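Local coordinates for protein tryptophan halogenase (Shewanella frigidimarina, PDB 2PYX) that probably acts as a flavin-dependent (FAD) monooxygenase of the tryptophan halogenase family, at residues A[44-52]-A[190-198]; A[14-22]-A[174-182]. All coordinates share one frame; numbering follows the deposited sequence. Where two conformers were deposited one is given.

In the fold
Contact 1 pairs strand 44-49 with strand 192-195 at one edge of a six-stranded Rossmann-type sheet; contact 2 packs helix 16-22 against helix 174-182 over one face of it. Their centres lie about 12 Å apart, and helix 174-187 is followed in the chain by strand 192-195. They touch where Gly14 N lies 2.8 Å from Ile48 O, a probable hydrogen bond, where Leu47 CG packs 3.5 Å from Gly14 O, and where Trp20 CZ2 lies 3.6 Å from His193 NE2. Contact 2's glycine-rich turn, Gly15 to Ala18, is predicted to bind FAD; Thr17 N and Ala18 N hydrogen-bond a tartaric acid, probably from the crystallisation liquor. Val198 is contact 1's one predicted FAD residue.

Contact 1: residues A[44-52]-A[190-198]; sequences NITLIESPD and GVTHIRDHV
Glu49 and Arg195, the pair that buries the most surface here, lie side by side in the conformer given for the arginine, with their carboxylate and guanidinium planes stacked, 15° apart. Glu49 CD sits 3.7 Å above the guanidinium plane, over its centre; OE1 forms a salt bridge to Arg195 NE at 3.5 Å that is purely electrostatic, since no N-H points at the oxygen. The arginine gets there by folding back at chi2 and chi3, whereas the glutamate chain is extended, with CG anti to the backbone N. Glu49 OE1 also accepts a 2.7 Å hydrogen bond from His193 NE2 on its anti lone pair; the N-H...O angle of 138° shows a bent bond, although ring and carboxylate are nearly coplanar. With an alanine here, His193 NE2 would probably lose its acceptor and Arg195 the charge that faces it.

On the face bearing Thr46, Ile48, Thr192 and Ile194, Ile48 gives up more surface to the contact than its neighbours: its CG1 meets Ile194 CB at 4.2 Å and its CG2 reaches Val198 CG2 at 4.3 Å, while Ile194 CD1 lies 3.6 Å from Thr46 CG2. Beyond the strands, Pro51 CD lies over one face of the His197 ring, though the detail is doubtful because the two groups are modelled too close.

The backbone evidence is an alternating set of bonds, Thr192 N to Ile45 O, Leu47 N to Thr192 O, Ile194 N to Leu47 O, Glu49 N to Ile194 O and Asp196 N to Glu49 O. Strand 44-49 bonds on its other side to strand 9-13. With axes 4.7 Å apart and 19° from parallel, this is the parallel 3-2-1 part of a Rossmann-type sheet, with strand 192-195 outermost within this chain.

Contact 2: residues A[14-22]-A[174-182]; sequences GGGTAGWIT and AAKFSQLLT
Ala174 opens the contact, its CB packing on Thr17 CG2. One turn on, Phe177 turns its CE2 to Ile21 CD1 at 4.0 Å, the two side chains crossing at about a right angle, and its CD2 also meets Thr17 CG2. Ser178, in the conformer given, puts OG against the backbone of Gly16 and Thr17: it lies 3.1 Å from Thr17 N, but the angle is too poor for a hydrogen bond, so the approach is close packing against the glycine-rich turn.

Leu181 points at helix 16-22. Its CB packs 3.5 Å from Trp20 CB and its CD1 reaches Ile21 CG1 at 3.8 Å. Thr182 then lies over one face of the indole, with CA 3.8 Å from the six-membered ring centroid and 7° off its normal, a CH-pi contact. Thr182 OG1, placed opposite the carbonyl carbon (chi1 -65°), stands over the same face, 3.0 Å from Trp20 NE1 without a hydrogen bond there, and donates instead to Ser178 O at 2.8 Å.

The helix axes approach to 8.8 Å at 28°. Helix 65-73 borders Ile21 and Phe177, helix 363-377 borders Thr17 and Ala18, and strand 44-49 meets Trp20 through Leu47 and Glu49.

Contact 1: residues A[44-52]-A[190-198]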
loop_
_atom_site.group_PDB
_atom_site.type_symbol
_atom_site.label_atom_id
_atom_site.label_comp_id
_atom_site.label_asym_id
_atom_site.label_seq_id
_atom_site.Cartn_x
_atom_site.Cartn_y
_atom_site.Cartn_z
ATOM N N ASN A 44 -28.042 2.933 4.428
ATOM C CA ASN A 44 -28.527 2.371 3.177
ATOM C C ASN A 44 -27.454 2.656 2.144
ATOM O O ASN A 44 -27.300 3.789 1.676
ATOM C CB ASN A 44 -29.867 2.991 2.765
ATOM C CG ASN A 44 -30.452 2.346 1.507
ATOM O OD1 ASN A 44 -30.215 1.176 1.234
ATOM N ND2 ASN A 44 -31.207 3.129 0.731
ATOM N N ILE A 45 -26.675 1.626 1.833
ATOM C CA ILE A 45 -25.510 1.766 0.972
ATOM C C ILE A 45 -25.792 1.161 -0.409
ATOM O O ILE A 45 -26.192 0.001 -0.507
ATOM C CB ILE A 45 -24.305 1.052 1.595
ATOM C CG1 ILE A 45 -23.997 1.549 3.008
ATOM C CG2 ILE A 45 -23.077 1.196 0.677
ATOM C CD1 ILE A 45 -23.165 0.564 3.764
ATOM N N THR A 46 -25.622 1.964 -1.451
ATOM C CA THR A 46 -25.768 1.543 -2.831
ATOM C C THR A 46 -24.454 1.797 -3.565
ATOM O O THR A 46 -23.884 2.891 -3.476
ATOM C CB THR A 46 -26.909 2.323 -3.519
ATOM O OG1 THR A 46 -28.150 2.114 -2.817
ATOM C CG2 THR A 46 -27.059 1.918 -5.004
ATOM N N LEU A 47 -24.007 0.809 -4.326
ATOM C CA LEU A 47 -22.829 0.895 -5.140
ATOM C C LEU A 47 -23.233 0.815 -6.599
ATOM O O LEU A 47 -23.851 -0.182 -7.004
ATOM C CB LEU A 47 -21.788 -0.173 -4.763
ATOM C CG LEU A 47 -20.390 -0.018 -5.412
ATOM C CD1 LEU A 47 -19.323 -0.619 -4.523
ATOM C CD2 LEU A 47 -20.326 -0.692 -6.760
ATOM N N ILE A 48 -22.896 1.845 -7.373
ATOM C CA ILE A 48 -23.190 1.905 -8.816
ATOM C C ILE A 48 -21.873 1.630 -9.522
ATOM O O ILE A 48 -20.914 2.405 -9.408
ATOM C CB ILE A 48 -23.741 3.274 -9.255
ATOM C CG1 ILE A 48 -25.009 3.627 -8.479
ATOM C CG2 ILE A 48 -24.000 3.244 -10.787
ATOM C CD1 ILE A 48 -25.472 5.063 -8.635
ATOM N N GLU A 49 -21.852 0.531 -10.271
ATOM C CA GLU A 49 -20.675 0.046 -10.985
ATOM C C GLU A 49 -20.920 0.133 -12.498
ATOM O O GLU A 49 -21.971 -0.293 -12.969
ATOM C CB GLU A 49 -20.410 -1.405 -10.548
ATOM C CG GLU A 49 -19.148 -1.959 -11.095
ATOM C CD GLU A 49 -18.750 -3.296 -10.543
ATOM O OE1 GLU A 49 -19.526 -3.913 -9.800
ATOM O OE2 GLU A 49 -17.625 -3.728 -10.876
ATOM N N SER A 50 -19.935 0.645 -13.228
ATOM C CA SER A 50 -20.000 0.701 -14.689
ATOM C C SER A 50 -20.112 -0.706 -15.255
ATOM O O SER A 50 -19.429 -1.617 -14.782
ATOM C CB SER A 50 -18.734 1.343 -15.254
ATOM O OG SER A 50 -18.797 1.378 -16.666
ATOM N N PRO A 51 -20.970 -0.904 -16.269
ATOM C CA PRO A 51 -20.975 -2.206 -16.933
ATOM C C PRO A 51 -19.778 -2.416 -17.890
ATOM O O PRO A 51 -19.613 -3.505 -18.423
ATOM C CB PRO A 51 -22.297 -2.188 -17.705
ATOM C CG PRO A 51 -22.497 -0.770 -18.028
ATOM C CD PRO A 51 -21.980 0.003 -16.844
ATOM N N ASP A 52 -18.952 -1.389 -18.088
ATOM C CA ASP A 52 -17.769 -1.492 -18.942
ATOM C C ASP A 52 -16.712 -2.410 -18.338
ATOM O O ASP A 52 -16.501 -2.405 -17.126
ATOM C CB ASP A 52 -17.145 -0.116 -19.148
ATOM C CG ASP A 52 -18.106 0.876 -19.767
ATOM O OD1 ASP A 52 -19.031 0.447 -20.497
ATOM O OD2 ASP A 52 -17.934 2.091 -19.512
ATOM N N GLY A 190 -25.756 -6.631 2.937
ATOM C CA GLY A 190 -26.903 -5.810 2.554
ATOM C C GLY A 190 -26.675 -4.614 1.638
ATOM O O GLY A 190 -27.542 -3.721 1.546
ATOM N N VAL A 191 -25.529 -4.599 0.959
ATOM C CA VAL A 191 -25.218 -3.542 0.007
ATOM C C VAL A 191 -26.015 -3.757 -1.292
ATOM O O VAL A 191 -26.068 -4.877 -1.831
ATOM C CB VAL A 191 -23.707 -3.474 -0.243
ATOM C CG1 VAL A 191 -23.365 -2.422 -1.291
ATOM C CG2 VAL A 191 -23.023 -3.143 1.091
ATOM N N THR A 192 -26.657 -2.694 -1.756
ATOM C CA THR A 192 -27.378 -2.711 -3.036
ATOM C C THR A 192 -26.409 -2.431 -4.166
ATOM O O THR A 192 -25.640 -1.470 -4.109
ATOM C CB THR A 192 -28.492 -1.703 -3.035
ATOM O OG1 THR A 192 -29.426 -2.026 -1.985
ATOM C CG2 THR A 192 -29.214 -1.691 -4.398
ATOM N N HIS A 193 -26.438 -3.282 -5.197
ATOM C CA HIS A 193 -25.513 -3.209 -6.319
ATOM C C HIS A 193 -26.308 -2.816 -7.569
ATOM O O HIS A 193 -27.295 -3.478 -7.920
ATOM C CB HIS A 193 -24.873 -4.579 -6.489
ATOM C CG HIS A 193 -23.740 -4.639 -7.458
ATOM N ND1 HIS A 193 -23.202 -5.828 -7.902
ATOM C CD2 HIS A 193 -23.003 -3.656 -8.029
ATOM C CE1 HIS A 193 -22.186 -5.574 -8.704
ATOM N NE2 HIS A 193 -22.058 -4.261 -8.819
ATOM N N ILE A 194 -25.882 -1.757 -8.235
ATOM C CA ILE A 194 -26.497 -1.340 -9.515
ATOM C C ILE A 194 -25.399 -1.358 -10.541
ATOM O O ILE A 194 -24.341 -0.763 -10.326
ATOM C CB ILE A 194 -27.106 0.063 -9.456
ATOM C CG1 ILE A 194 -28.233 0.115 -8.442
ATOM C CG2 ILE A 194 -27.598 0.491 -10.853
ATOM C CD1 ILE A 194 -28.746 1.517 -8.194
ATOM N N ARG A 195 -25.617 -2.073 -11.655
ATOM C CA ARG A 195 -24.678 -2.075 -12.771
ATOM C C ARG A 195 -25.202 -1.152 -13.858
ATOM O O ARG A 195 -26.098 -1.555 -14.617
ATOM C CB ARG A 195 -24.547 -3.481 -13.360
ATOM C CG ARG A 195 -23.854 -4.510 -12.483
ATOM C CD ARG A 195 -22.434 -4.095 -12.162
ATOM N NE ARG A 195 -21.483 -5.195 -12.345
ATOM C CZ ARG A 195 -20.512 -5.228 -13.254
ATOM N NH1 ARG A 195 -20.316 -4.213 -14.090
ATOM N NH2 ARG A 195 -19.716 -6.286 -13.316
ATOM N N ASP A 196 -24.672 0.064 -13.941
ATOM C CA ASP A 196 -25.191 1.090 -14.866
ATOM C C ASP A 196 -24.262 2.288 -14.994
ATOM O O ASP A 196 -23.305 2.426 -14.222
ATOM C CB ASP A 196 -26.553 1.571 -14.341
ATOM C CG ASP A 196 -27.437 2.197 -15.430
ATOM O OD1 ASP A 196 -26.988 2.304 -16.594
ATOM O OD2 ASP A 196 -28.584 2.551 -15.082
ATOM N N HIS A 197 -24.545 3.162 -15.960
ATOM C CA HIS A 197 -23.830 4.431 -16.116
ATOM C C HIS A 197 -24.555 5.573 -15.444
ATOM O O HIS A 197 -25.787 5.549 -15.313
ATOM C CB HIS A 197 -23.683 4.777 -17.596
ATOM C CG HIS A 197 -23.069 3.685 -18.400
ATOM N ND1 HIS A 197 -23.811 2.666 -18.957
ATOM C CD2 HIS A 197 -21.778 3.435 -18.723
ATOM C CE1 HIS A 197 -23.006 1.847 -19.608
ATOM N NE2 HIS A 197 -21.768 2.289 -19.480
ATOM N N VAL A 198 -23.798 6.587 -15.042
ATOM C CA VAL A 198 -24.363 7.816 -14.489
ATOM C C VAL A 198 -24.400 8.834 -15.615
ATOM O O VAL A 198 -23.361 9.190 -16.189
ATOM C CB VAL A 198 -23.539 8.343 -13.315
ATOM C CG1 VAL A 198 -24.065 9.669 -12.815
ATOM C CG2 VAL A 198 -23.542 7.290 -12.188
HETATM O O HOH W 1 -28.752 -0.837 0.323
HETATM O O HOH W 2 -27.081 -1.026 2.895
#

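Contact 2: residues A[14-22]-A[174-182]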
loop_
_atom_site.group_PDB
_atom_site.type_symbol
_atom_site.label_atom_id
_atom_site.label_comp_id
_atom_site.label_asym_id
_atom_site.label_seq_id
_atom_site.Cartn_x
_atom_site.Cartn_y
_atom_site.Cartn_z
ATOM N N GLY A 14 -18.608 3.599 -8.491
ATOM C CA GLY A 14 -17.475 2.800 -8.845
ATOM C C GLY A 14 -17.310 1.586 -7.955
ATOM O O GLY A 14 -17.569 1.642 -6.755
ATOM N N GLY A 15 -16.908 0.476 -8.566
ATOM C CA GLY A 15 -16.629 -0.730 -7.855
ATOM C C GLY A 15 -15.132 -0.906 -7.612
ATOM O O GLY A 15 -14.432 -0.014 -7.095
ATOM N N GLY A 16 -14.607 -2.061 -7.980
ATOM C CA GLY A 16 -13.194 -2.369 -7.765
ATOM C C GLY A 16 -12.875 -2.463 -6.281
ATOM O O GLY A 16 -13.764 -2.507 -5.433
ATOM N N THR A 17 -11.599 -2.497 -5.962
ATOM C CA THR A 17 -11.210 -2.615 -4.570
ATOM C C THR A 17 -11.606 -1.367 -3.798
ATOM O O THR A 17 -11.995 -1.457 -2.631
ATOM C CB THR A 17 -9.716 -2.852 -4.413
ATOM O OG1 THR A 17 -9.019 -1.847 -5.138
ATOM C CG2 THR A 17 -9.346 -4.210 -4.907
ATOM N N ALA A 18 -11.544 -0.203 -4.436
ATOM C CA ALA A 18 -11.872 1.048 -3.738
ATOM C C ALA A 18 -13.329 1.071 -3.293
ATOM O O ALA A 18 -13.664 1.317 -2.129
ATOM C CB ALA A 18 -11.540 2.243 -4.620
ATOM N N GLY A 19 -14.224 0.736 -4.216
ATOM C CA GLY A 19 -15.630 0.786 -3.919
ATOM C C GLY A 19 -16.087 -0.278 -2.968
ATOM O O GLY A 19 -16.825 0.008 -2.004
ATOM N N TRP A 20 -15.620 -1.512 -3.199
ATOM C CA TRP A 20 -16.084 -2.613 -2.352
ATOM C C TRP A 20 -15.452 -2.648 -0.967
ATOM O O TRP A 20 -16.105 -3.013 0.004
ATOM C CB TRP A 20 -15.964 -3.956 -3.046
ATOM C CG TRP A 20 -16.905 -4.054 -4.199
ATOM C CD1 TRP A 20 -16.589 -3.993 -5.538
ATOM C CD2 TRP A 20 -18.314 -4.166 -4.124
ATOM N NE1 TRP A 20 -17.731 -4.090 -6.297
ATOM C CE2 TRP A 20 -18.801 -4.196 -5.454
ATOM C CE3 TRP A 20 -19.232 -4.243 -3.071
ATOM C CZ2 TRP A 20 -20.161 -4.290 -5.743
ATOM C CZ3 TRP A 20 -20.561 -4.370 -3.367
ATOM C CH2 TRP A 20 -21.014 -4.382 -4.705
ATOM N N ILE A 21 -14.199 -2.222 -0.845
ATOM C CA ILE A 21 -13.659 -2.118 0.517
ATOM C C ILE A 21 -14.438 -1.062 1.298
ATOM O O ILE A 21 -14.745 -1.240 2.484
ATOM C CB ILE A 21 -12.153 -1.822 0.511
ATOM C CG1 ILE A 21 -11.386 -3.094 0.114
ATOM C CG2 ILE A 21 -11.667 -1.301 1.885
ATOM C CD1 ILE A 21 -9.911 -2.848 -0.203
ATOM N N THR A 22 -14.754 0.048 0.630
ATOM C CA THR A 22 -15.533 1.098 1.275
ATOM C C THR A 22 -16.892 0.554 1.717
ATOM O O THR A 22 -17.338 0.773 2.826
ATOM C CB THR A 22 -15.700 2.334 0.360
ATOM O OG1 THR A 22 -14.396 2.830 0.005
ATOM C CG2 THR A 22 -16.494 3.426 1.048
ATOM N N ALA A 174 -6.171 -8.393 -7.682
ATOM C CA ALA A 174 -7.183 -7.397 -7.294
ATOM C C ALA A 174 -8.572 -7.642 -7.867
ATOM O O ALA A 174 -9.591 -7.354 -7.213
ATOM C CB ALA A 174 -6.725 -5.991 -7.629
ATOM N N ALA A 175 -8.635 -8.130 -9.103
ATOM C CA ALA A 175 -9.936 -8.379 -9.708
ATOM C C ALA A 175 -10.663 -9.504 -8.955
ATOM O O ALA A 175 -11.871 -9.446 -8.714
ATOM C CB ALA A 175 -9.807 -8.740 -11.174
ATOM N N LYS A 176 -9.930 -10.542 -8.598
ATOM C CA LYS A 176 -10.529 -11.636 -7.838
ATOM C C LYS A 176 -10.969 -11.177 -6.448
ATOM O O LYS A 176 -12.006 -11.590 -5.933
ATOM C CB LYS A 176 -9.582 -12.839 -7.738
ATOM C CG LYS A 176 -9.407 -13.561 -9.072
ATOM C CD LYS A 176 -8.449 -14.710 -8.988
ATOM C CE LYS A 176 -8.327 -15.403 -10.346
ATOM N NZ LYS A 176 -7.909 -16.821 -10.172
ATOM N N PHE A 177 -10.194 -10.265 -5.861
ATOM C CA PHE A 177 -10.558 -9.684 -4.578
ATOM C C PHE A 177 -11.851 -8.861 -4.690
ATOM O O PHE A 177 -12.750 -9.007 -3.890
ATOM C CB PHE A 177 -9.365 -8.855 -4.052
ATOM C CG PHE A 177 -9.515 -8.302 -2.646
ATOM C CD1 PHE A 177 -10.287 -8.934 -1.678
ATOM C CD2 PHE A 177 -8.785 -7.175 -2.288
ATOM C CE1 PHE A 177 -10.390 -8.405 -0.387
ATOM C CE2 PHE A 177 -8.874 -6.662 -0.988
ATOM C CZ PHE A 177 -9.680 -7.280 -0.067
ATOM N N SER A 178 -11.949 -8.008 -5.693
ATOM C CA SER A 178 -13.147 -7.213 -5.912
ATOM C C SER A 178 -14.370 -8.115 -6.075
ATOM O O SER A 178 -15.450 -7.804 -5.584
ATOM C CB SER A 178 -12.961 -6.350 -7.160
ATOM O OG SER A 178 -11.958 -5.393 -6.928
ATOM N N GLN A 179 -14.191 -9.231 -6.790
ATOM C CA GLN A 179 -15.297 -10.182 -6.975
ATOM C C GLN A 179 -15.726 -10.831 -5.664
ATOM O O GLN A 179 -16.911 -10.941 -5.357
ATOM C CB GLN A 179 -14.945 -11.247 -7.999
ATOM C CG GLN A 179 -16.128 -12.166 -8.350
ATOM C CD GLN A 179 -17.401 -11.412 -8.749
ATOM O OE1 GLN A 179 -17.377 -10.518 -9.600
ATOM N NE2 GLN A 179 -18.526 -11.774 -8.127
ATOM N N LEU A 180 -14.746 -11.238 -4.863
ATOM C CA LEU A 180 -15.063 -11.793 -3.548
ATOM C C LEU A 180 -15.831 -10.784 -2.687
ATOM O O LEU A 180 -16.813 -11.103 -2.049
ATOM C CB LEU A 180 -13.786 -12.260 -2.843
ATOM C CG LEU A 180 -13.833 -12.703 -1.385
ATOM C CD1 LEU A 180 -14.954 -13.681 -1.168
ATOM C CD2 LEU A 180 -12.547 -13.354 -0.951
ATOM N N LEU A 181 -15.371 -9.542 -2.694
ATOM C CA LEU A 181 -16.014 -8.502 -1.895
ATOM C C LEU A 181 -17.441 -8.197 -2.405
ATOM O O LEU A 181 -18.355 -7.947 -1.622
ATOM C CB LEU A 181 -15.189 -7.207 -1.919
ATOM C CG LEU A 181 -13.877 -7.300 -1.133
ATOM C CD1 LEU A 181 -13.020 -6.092 -1.490
ATOM C CD2 LEU A 181 -14.129 -7.406 0.382
ATOM N N THR A 182 -17.621 -8.207 -3.727
ATOM C CA THR A 182 -18.944 -7.971 -4.287
ATOM C C THR A 182 -19.930 -8.993 -3.738
ATOM O O THR A 182 -21.024 -8.658 -3.311
ATOM C CB THR A 182 -18.893 -8.132 -5.809
ATOM O OG1 THR A 182 -18.061 -7.106 -6.394
ATOM C CG2 THR A 182 -20.311 -8.065 -6.408
#